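Local structure of OXA-46 oxacillinase (Pseudomonas aeruginosa, 3IF6) at residues 218-223 against 248-253; 42-47 against 233-238; 112-117 against 193-198. The protein probably hydrolyses beta-lactam antibiotics to substituted beta-amino acids, as a class D beta-lactamase working through an acyl-ester intermediate. All coordinates share one frame; numbering follows the deposited sequence.

Contact 1: 218-223 against 248-253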
loop_
_atom_site.group_PDB
_atom_site.type_symbol
_atom_site.label_atom_id
_atom_site.label_comp_id
_atom_site.label_asym_id
_atom_site.label_seq_id
_atom_site.Cartn_x
_atom_site.Cartn_y
_atom_site.Cartn_z
ATOM N N GLY C 218 17.457 10.070 17.233
ATOM C CA GLY C 218 16.276 9.630 16.497
ATOM C C GLY C 218 16.541 8.658 15.352
ATOM O O GLY C 218 17.634 8.591 14.812
ATOM N N TRP C 219 15.505 7.907 15.002
ATOM C CA TRP C 219 15.522 6.949 13.924
ATOM C C TRP C 219 14.714 7.382 12.688
ATOM O O TRP C 219 13.763 8.167 12.768
ATOM C CB TRP C 219 14.866 5.668 14.397
ATOM C CG TRP C 219 15.517 4.895 15.524
ATOM C CD1 TRP C 219 15.152 4.910 16.850
ATOM C CD2 TRP C 219 16.573 3.916 15.412
ATOM N NE1 TRP C 219 15.924 4.021 17.564
ATOM C CE2 TRP C 219 16.810 3.407 16.719
ATOM C CE3 TRP C 219 17.353 3.442 14.344
ATOM C CZ2 TRP C 219 17.792 2.437 16.984
ATOM C CZ3 TRP C 219 18.325 2.473 14.601
ATOM C CH2 TRP C 219 18.536 1.981 15.908
ATOM N N TRP C 220 15.125 6.851 11.539
ATOM C CA TRP C 220 14.210 6.605 10.411
ATOM C C TRP C 220 14.533 5.230 9.861
ATOM O O TRP C 220 15.632 5.002 9.359
ATOM C CB TRP C 220 14.270 7.700 9.323
ATOM C CG TRP C 220 13.025 7.693 8.421
ATOM C CD1 TRP C 220 11.723 7.545 8.816
ATOM C CD2 TRP C 220 12.994 7.823 6.993
ATOM N NE1 TRP C 220 10.880 7.582 7.727
ATOM C CE2 TRP C 220 11.632 7.742 6.594
ATOM C CE3 TRP C 220 13.984 8.001 6.006
ATOM C CZ2 TRP C 220 11.230 7.847 5.254
ATOM C CZ3 TRP C 220 13.585 8.099 4.668
ATOM C CH2 TRP C 220 12.209 8.027 4.309
ATOM N N VAL C 221 13.587 4.305 10.017
ATOM C CA VAL C 221 13.740 2.947 9.497
ATOM C C VAL C 221 12.613 2.543 8.517
ATOM O O VAL C 221 11.553 3.150 8.541
ATOM C CB VAL C 221 13.949 1.909 10.631
ATOM C CG1 VAL C 221 14.982 2.434 11.656
ATOM C CG2 VAL C 221 12.618 1.493 11.311
ATOM N N GLY C 222 12.878 1.534 7.666
ATOM C CA GLY C 222 11.904 0.932 6.715
ATOM C C GLY C 222 12.536 0.453 5.414
ATOM O O GLY C 222 13.696 0.022 5.400
ATOM N N TRP C 223 11.791 0.573 4.307
ATOM C CA TRP C 223 12.253 0.202 2.938
ATOM C C TRP C 223 11.433 0.801 1.790
ATOM O O TRP C 223 10.247 1.083 1.949
ATOM C CB TRP C 223 12.276 -1.315 2.783
ATOM C CG TRP C 223 10.913 -2.028 2.724
ATOM C CD1 TRP C 223 10.155 -2.238 1.610
ATOM C CD2 TRP C 223 10.207 -2.693 3.811
ATOM N NE1 TRP C 223 9.027 -2.975 1.916
ATOM C CE2 TRP C 223 9.023 -3.259 3.256
ATOM C CE3 TRP C 223 10.448 -2.846 5.193
ATOM C CZ2 TRP C 223 8.080 -3.967 4.035
ATOM C CZ3 TRP C 223 9.512 -3.564 5.968
ATOM C CH2 TRP C 223 8.342 -4.122 5.377
ATOM N N LYS C 248 16.236 16.150 9.817
ATOM C CA LYS C 248 17.375 15.647 9.040
ATOM C C LYS C 248 17.517 14.122 9.102
ATOM O O LYS C 248 18.282 13.543 8.336
ATOM C CB LYS C 248 18.704 16.386 9.352
ATOM C CG LYS C 248 18.802 17.144 10.677
ATOM C CD LYS C 248 20.258 17.614 10.961
ATOM C CE LYS C 248 20.282 18.916 11.801
ATOM N NZ LYS C 248 21.376 19.011 12.818
ATOM N N ARG C 249 16.771 13.474 9.991
ATOM C CA ARG C 249 16.585 12.023 9.909
ATOM C C ARG C 249 16.162 11.555 8.471
ATOM O O ARG C 249 16.952 10.909 7.765
ATOM C CB ARG C 249 15.528 11.574 10.915
ATOM C CG ARG C 249 15.757 11.999 12.345
ATOM C CD ARG C 249 14.621 11.458 13.208
ATOM N NE ARG C 249 13.401 12.264 13.126
ATOM C CZ ARG C 249 12.271 11.956 13.767
ATOM N NH1 ARG C 249 12.221 10.870 14.527
ATOM N NH2 ARG C 249 11.183 12.723 13.652
ATOM N N GLU C 250 14.932 11.906 8.052
ATOM C CA GLU C 250 14.461 11.660 6.676
ATOM C C GLU C 250 15.341 12.300 5.628
ATOM O O GLU C 250 15.579 11.679 4.581
ATOM C CB GLU C 250 13.026 12.126 6.442
ATOM C CG GLU C 250 11.997 11.195 7.020
ATOM C CD GLU C 250 10.616 11.352 6.394
ATOM O OE1 GLU C 250 10.528 11.734 5.201
ATOM O OE2 GLU C 250 9.612 11.062 7.090
ATOM N N ALA C 251 15.837 13.510 5.893
ATOM C CA ALA C 251 16.536 14.269 4.840
ATOM C C ALA C 251 17.856 13.648 4.392
ATOM O O ALA C 251 18.177 13.692 3.193
ATOM C CB ALA C 251 16.730 15.734 5.219
ATOM N N ILE C 252 18.610 13.084 5.340
ATOM C CA ILE C 252 19.933 12.540 5.070
ATOM C C ILE C 252 19.758 11.164 4.446
ATOM O O ILE C 252 20.512 10.786 3.568
ATOM C CB ILE C 252 20.809 12.418 6.393
ATOM C CG1 ILE C 252 21.348 13.796 6.843
ATOM C CG2 ILE C 252 21.974 11.389 6.218
ATOM C CD1 ILE C 252 21.391 13.990 8.356
ATOM N N ALA C 253 18.773 10.418 4.938
ATOM C CA ALA C 253 18.438 9.114 4.397
ATOM C C ALA C 253 17.884 9.233 2.969
ATOM O O ALA C 253 18.333 8.510 2.087
ATOM C CB ALA C 253 17.468 8.359 5.320
#
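The indole of W220 lies under E250: CG of the glutamate sits over the five-membered ring, 3.6 Å from its centroid, a CH-pi contact. Beyond CG the chain is extended and carries the carboxylate out over the ring, where the two planes are stacked only 13° apart. That polar end has its own partner, since OE1 of E250 forms a salt bridge with R254 one turn further along the helix. In the plane of the indole, A253 CB meets the edge at W220 CE3, 3.6 Å away. W220 reaches this place because its CG is anti to the backbone N (chi1 -161°), and F233 also meets its ring.

Nearer the start of the strand, R249 packs with CD 3.4 Å from W219 O and passes close over G218. NE of R249 bonds to L246 O, while W219 itself points away from the helix and gives its NE1 to S69 O. R249 lies about 7 Å, side chain to side chain, from S72, the predicted acyl-ester serine. Strand and helix cross at -48°, with the C-terminal helix laid on one face of the central sheet, the layered arrangement of penicillin-recognising serine enzymes.

Contact 2: 42-47 against 233-238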
loop_
_atom_site.group_PDB
_atom_site.type_symbol
_atom_site.label_atom_id
_atom_site.label_comp_id
_atom_site.label_asym_id
_atom_site.label_seq_id
_atom_site.Cartn_x
_atom_site.Cartn_y
_atom_site.Cartn_z
ATOM N N GLY C 42 25.640 10.440 12.816
ATOM C CA GLY C 42 24.859 9.215 12.814
ATOM C C GLY C 42 25.424 8.032 12.067
ATOM O O GLY C 42 26.577 7.998 11.691
ATOM N N ALA C 43 24.574 7.042 11.882
ATOM C CA ALA C 43 24.911 5.850 11.118
ATOM C C ALA C 43 23.719 5.490 10.225
ATOM O O ALA C 43 22.572 5.644 10.644
ATOM C CB ALA C 43 25.230 4.685 12.054
ATOM N N ILE C 44 24.007 5.005 9.017
ATOM C CA ILE C 44 22.990 4.322 8.177
ATOM C C ILE C 44 23.434 2.901 7.689
ATOM O O ILE C 44 24.610 2.652 7.401
ATOM C CB ILE C 44 22.519 5.238 7.011
ATOM C CG1 ILE C 44 21.222 4.717 6.376
ATOM C CG2 ILE C 44 23.633 5.437 5.992
ATOM C CD1 ILE C 44 20.575 5.739 5.481
ATOM N N VAL C 45 22.478 1.973 7.697
ATOM C CA VAL C 45 22.594 0.685 7.039
ATOM C C VAL C 45 21.537 0.637 5.893
ATOM O O VAL C 45 20.353 0.941 6.110
ATOM C CB VAL C 45 22.413 -0.494 8.039
ATOM C CG1 VAL C 45 22.833 -1.813 7.411
ATOM C CG2 VAL C 45 23.255 -0.281 9.297
ATOM N N ILE C 46 22.008 0.273 4.688
ATOM C CA ILE C 46 21.202 0.162 3.469
ATOM C C ILE C 46 21.428 -1.239 2.905
ATOM O O ILE C 46 22.550 -1.555 2.488
ATOM C CB ILE C 46 21.652 1.188 2.405
ATOM C CG1 ILE C 46 21.422 2.628 2.867
ATOM C CG2 ILE C 46 20.973 0.939 1.040
ATOM C CD1 ILE C 46 19.949 3.060 2.888
ATOM N N ALA C 47 20.396 -2.084 2.954
ATOM C CA ALA C 47 20.390 -3.378 2.244
ATOM C C ALA C 47 19.658 -3.235 0.877
ATOM O O ALA C 47 18.435 -3.320 0.823
ATOM C CB ALA C 47 19.753 -4.476 3.084
ATOM N N PHE C 233 16.569 0.112 4.886
ATOM C CA PHE C 233 17.364 1.201 5.488
ATOM C C PHE C 233 17.060 1.408 6.978
ATOM O O PHE C 233 15.967 1.064 7.483
ATOM C CB PHE C 233 17.230 2.528 4.748
ATOM C CG PHE C 233 15.857 3.126 4.819
ATOM C CD1 PHE C 233 15.513 3.988 5.848
ATOM C CD2 PHE C 233 14.906 2.828 3.856
ATOM C CE1 PHE C 233 14.253 4.533 5.921
ATOM C CE2 PHE C 233 13.632 3.376 3.916
ATOM C CZ PHE C 233 13.303 4.229 4.937
ATOM N N ALA C 234 18.062 1.937 7.670
ATOM C CA ALA C 234 18.013 2.127 9.104
ATOM C C ALA C 234 19.105 3.124 9.434
ATOM O O ALA C 234 20.300 2.808 9.485
ATOM C CB ALA C 234 18.166 0.787 9.871
ATOM N N LEU C 235 18.668 4.365 9.573
ATOM C CA LEU C 235 19.492 5.473 10.017
ATOM C C LEU C 235 19.176 5.812 11.474
ATOM O O LEU C 235 18.013 5.765 11.902
ATOM C CB LEU C 235 19.205 6.676 9.149
ATOM C CG LEU C 235 19.759 8.035 9.527
ATOM C CD1 LEU C 235 20.118 8.821 8.293
ATOM C CD2 LEU C 235 18.748 8.777 10.422
ATOM N N ASN C 236 20.211 6.127 12.245
ATOM C CA ASN C 236 20.016 6.859 13.507
ATOM C C ASN C 236 20.962 8.030 13.625
ATOM O O ASN C 236 21.976 8.076 12.979
ATOM C CB ASN C 236 20.036 5.954 14.741
ATOM C CG ASN C 236 21.357 5.285 14.948
ATOM O OD1 ASN C 236 21.424 4.061 15.078
ATOM N ND2 ASN C 236 22.421 6.066 14.979
ATOM N N ILE C 237 20.607 8.973 14.473
ATOM C CA ILE C 237 21.213 10.291 14.480
ATOM C C ILE C 237 21.120 10.876 15.907
ATOM O O ILE C 237 20.115 10.684 16.593
ATOM C CB ILE C 237 20.525 11.179 13.398
ATOM C CG1 ILE C 237 21.554 11.878 12.539
ATOM C CG2 ILE C 237 19.422 12.111 13.961
ATOM C CD1 ILE C 237 22.196 10.938 11.600
ATOM N N ASP C 238 22.192 11.511 16.382
ATOM C CA ASP C 238 22.121 12.259 17.645
ATOM C C ASP C 238 21.195 13.457 17.406
ATOM O O ASP C 238 21.261 14.086 16.349
ATOM C CB ASP C 238 23.492 12.812 18.060
ATOM C CG ASP C 238 24.520 11.742 18.373
ATOM O OD1 ASP C 238 24.188 10.624 18.811
ATOM O OD2 ASP C 238 25.707 12.065 18.212
#
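I46 laps over the start of the F233 side chain, its CD1 pressed 3.3 Å from F233 CB. The phenyl ring itself leads away from strand 42-47, toward W220, because F233 CG stands between its backbone N and carbonyl carbon (chi1 66°). The two segments are antiparallel neighbours in the central sheet of the beta-lactamase fold, and their axes run 4.6 Å apart. Although 185 residues separate them in sequence, the ladder is regular: G42 with I237, I44 with L235 and I46 with F233 are non-hydrogen-bonded pairs, while A43 with N236 and V45 with A234 are the hydrogen-bonded ones.

One face of the ladder carries I44, I46, F233, L235 and I237, and its apolar cover comes from the C-terminal helix, through I252, I256 and L257, and from F35 of helix 32-36. On this face I44 crosses L235 at a slant, CG1 of the isoleucine lying 3.9 Å from CB of the leucine. The other face bears A43, V45, A234 and N236; there V45 packs against helix 168-179, so the pair of strands is buried between helices.

The backbone bonds differ in geometry. N236 N approaches A43 O almost end-on to the carbonyl (C=O...N 166°), whereas V45 N reaches A234 O from above the carbonyl plane, and the bond from A234 N to V45 O is weak. At the other end of the ladder, I237 turns its CD1 back over G42, which has no side chain, and comes to rest 3.4 Å from G42 CA.

Contact 3: 112-117 against 193-198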
loop_
_atom_site.group_PDB
_atom_site.type_symbol
_atom_site.label_atom_id
_atom_site.label_comp_id
_atom_site.label_asym_id
_atom_site.label_seq_id
_atom_site.Cartn_x
_atom_site.Cartn_y
_atom_site.Cartn_z
ATOM N N ASP C 112 -6.885 6.369 15.199
ATOM C CA ASP C 112 -6.842 5.212 14.341
ATOM C C ASP C 112 -5.503 4.553 14.562
ATOM O O ASP C 112 -4.533 5.225 14.909
ATOM C CB ASP C 112 -6.801 5.724 12.908
ATOM C CG ASP C 112 -7.887 5.188 12.084
ATOM O OD1 ASP C 112 -8.544 4.220 12.537
ATOM O OD2 ASP C 112 -8.092 5.752 10.986
ATOM N N LEU C 113 -5.435 3.251 14.294
ATOM C CA LEU C 113 -4.152 2.593 13.979
ATOM C C LEU C 113 -3.339 3.394 12.913
ATOM O O LEU C 113 -2.137 3.616 13.085
ATOM C CB LEU C 113 -4.419 1.160 13.527
ATOM C CG LEU C 113 -3.634 0.002 14.130
ATOM C CD1 LEU C 113 -3.484 0.086 15.655
ATOM C CD2 LEU C 113 -4.319 -1.288 13.740
ATOM N N ARG C 114 -4.011 3.863 11.857
ATOM C CA ARG C 114 -3.408 4.740 10.844
ATOM C C ARG C 114 -2.976 6.116 11.347
ATOM O O ARG C 114 -1.865 6.533 11.061
ATOM C CB ARG C 114 -4.309 4.859 9.585
ATOM C CG ARG C 114 -3.580 5.206 8.223
ATOM C CD ARG C 114 -2.415 4.252 7.928
ATOM N NE ARG C 114 -2.171 3.931 6.508
ATOM C CZ ARG C 114 -2.715 2.908 5.841
ATOM N NH1 ARG C 114 -3.578 2.087 6.413
ATOM N NH2 ARG C 114 -2.400 2.705 4.571
ATOM N N SER C 115 -3.824 6.835 12.077
ATOM C CA SER C 115 -3.379 8.102 12.694
ATOM C C SER C 115 -2.265 7.874 13.732
ATOM O O SER C 115 -1.294 8.632 13.772
ATOM C CB SER C 115 -4.547 8.923 13.304
ATOM O OG SER C 115 -5.196 8.260 14.395
ATOM N N ALA C 116 -2.420 6.821 14.542
ATOM C CA ALA C 116 -1.493 6.459 15.615
ATOM C C ALA C 116 -0.068 6.212 15.110
ATOM O O ALA C 116 0.877 6.755 15.665
ATOM C CB ALA C 116 -2.019 5.230 16.400
ATOM N N MET C 117 0.063 5.401 14.054
ATOM C CA MET C 117 1.330 5.225 13.320
ATOM C C MET C 117 1.867 6.524 12.680
ATOM O O MET C 117 3.048 6.844 12.789
ATOM C CB MET C 117 1.158 4.142 12.243
ATOM C CG MET C 117 2.452 3.402 11.867
ATOM S SD MET C 117 2.926 2.216 13.147
ATOM C CE MET C 117 2.653 0.637 12.326
ATOM N N VAL C 193 0.326 -4.317 9.150
ATOM C CA VAL C 193 1.448 -3.449 9.639
ATOM C C VAL C 193 2.281 -2.876 8.473
ATOM O O VAL C 193 2.639 -1.683 8.470
ATOM C CB VAL C 193 2.345 -4.208 10.667
ATOM C CG1 VAL C 193 3.511 -3.355 11.101
ATOM C CG2 VAL C 193 1.510 -4.643 11.863
ATOM N N LYS C 194 2.573 -3.708 7.476
ATOM C CA LYS C 194 3.299 -3.216 6.277
ATOM C C LYS C 194 2.493 -2.110 5.554
ATOM O O LYS C 194 3.039 -1.084 5.132
ATOM C CB LYS C 194 3.658 -4.378 5.338
ATOM C CG LYS C 194 4.691 -5.360 5.947
ATOM C CD LYS C 194 5.195 -6.406 4.955
ATOM C CE LYS C 194 4.307 -7.646 4.934
ATOM N NZ LYS C 194 4.871 -8.667 4.002
ATOM N N ASP C 195 1.183 -2.333 5.453
ATOM C CA ASP C 195 0.244 -1.315 4.952
ATOM C C ASP C 195 0.279 -0.020 5.813
ATOM O O ASP C 195 0.507 1.092 5.300
ATOM C CB ASP C 195 -1.150 -1.943 4.880
ATOM C CG ASP C 195 -2.246 -0.932 4.683
ATOM O OD1 ASP C 195 -2.122 -0.092 3.755
ATOM O OD2 ASP C 195 -3.238 -0.996 5.454
ATOM N N LEU C 196 0.120 -0.198 7.126
ATOM C CA LEU C 196 0.162 0.919 8.101
ATOM C C LEU C 196 1.423 1.810 8.099
ATOM O O LEU C 196 1.343 2.988 8.423
ATOM C CB LEU C 196 -0.121 0.374 9.512
ATOM C CG LEU C 196 -1.581 -0.003 9.816
ATOM C CD1 LEU C 196 -1.672 -0.862 11.063
ATOM C CD2 LEU C 196 -2.425 1.264 9.974
ATOM N N MET C 197 2.577 1.227 7.732
ATOM C CA MET C 197 3.875 1.906 7.595
ATOM C C MET C 197 4.030 2.705 6.287
ATOM O O MET C 197 5.057 3.371 6.095
ATOM C CB MET C 197 4.997 0.858 7.561
ATOM C CG MET C 197 5.417 0.151 8.834
ATOM S SD MET C 197 6.395 -1.342 8.413
ATOM C CE MET C 197 7.895 -0.491 7.887
ATOM N N ILE C 198 3.083 2.617 5.357
ATOM C CA ILE C 198 3.222 3.370 4.075
ATOM C C ILE C 198 3.281 4.905 4.256
ATOM O O ILE C 198 2.417 5.478 4.929
ATOM C CB ILE C 198 2.062 3.061 3.069
ATOM C CG1 ILE C 198 2.092 1.599 2.616
ATOM C CG2 ILE C 198 2.148 3.970 1.883
ATOM C CD1 ILE C 198 0.774 1.130 2.064
#
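R114 and D195 form a salt bridge across this contact. NH2 of R114 gives a hydrogen bond to D195 OD1 at 2.9 Å, although the position of that nitrogen, and with it the bond, is less sure, and NH1 gives a weak one to D195 OD2 at 3.2 Å. The guanidinium and carboxylate planes stand 81° apart, so the groups do not share the common plane of a bidentate pair. Bends at chi2 and chi3 swing the arginine across to its partner, with D195 O over one face of the guanidinium, offset toward the rim.

The aspartate is shared between subunits: its OD1 also makes a salt bridge with R208 of the neighbouring subunit, whose I206 packs on R114. A carboxylate between two arginines would be expected to favour its ionised form. The pairing thus joins two helices of the helical region of the beta-lactamase fold, 113-119 and 187-196, where they come close to the dimer interface.

Behind the ion pair, L196 is the apolar centre. Its two methyls divide their work: CD2 lies 3.6 Å from R114 CD, against the aliphatic part of the arginine, which it crosses at a slant, while CD1 meets L113 CG at 3.7 Å, with the two leucines crossing at about a right angle. M117, one turn on from L113, brings its CG to 3.6 Å from L196 O. With CG anti to the backbone N (chi1 -153°) and further bends along the chain, its CE ends 4.0 Å from L196 CB. From there the packing spreads to T79 of helix 77-85, which both M117 and V193 touch, and to Y125 of helix 122-132 beside M117.

In the fold
Contacts 1 and 2 are woven together: their centres are 7 Å apart, their strands 217-226 and 229-238 are sheet neighbours, and their segments alternate along the chain. G218 N to I237 O and G222 O to F233 N are probable hydrogen bonds between them. Contact 3, nested in the long excursion that contact 2 closes, lies in the helical region, about 17 Å from contact 1 and 22 Å from contact 2, centre to centre. It touches contact 1 through W223, which packs on K194 and M197, but does not touch contact 2. The predicted catalytic serine lies near both contact 1 and contact 3, consistent with an active site between sheet and helices.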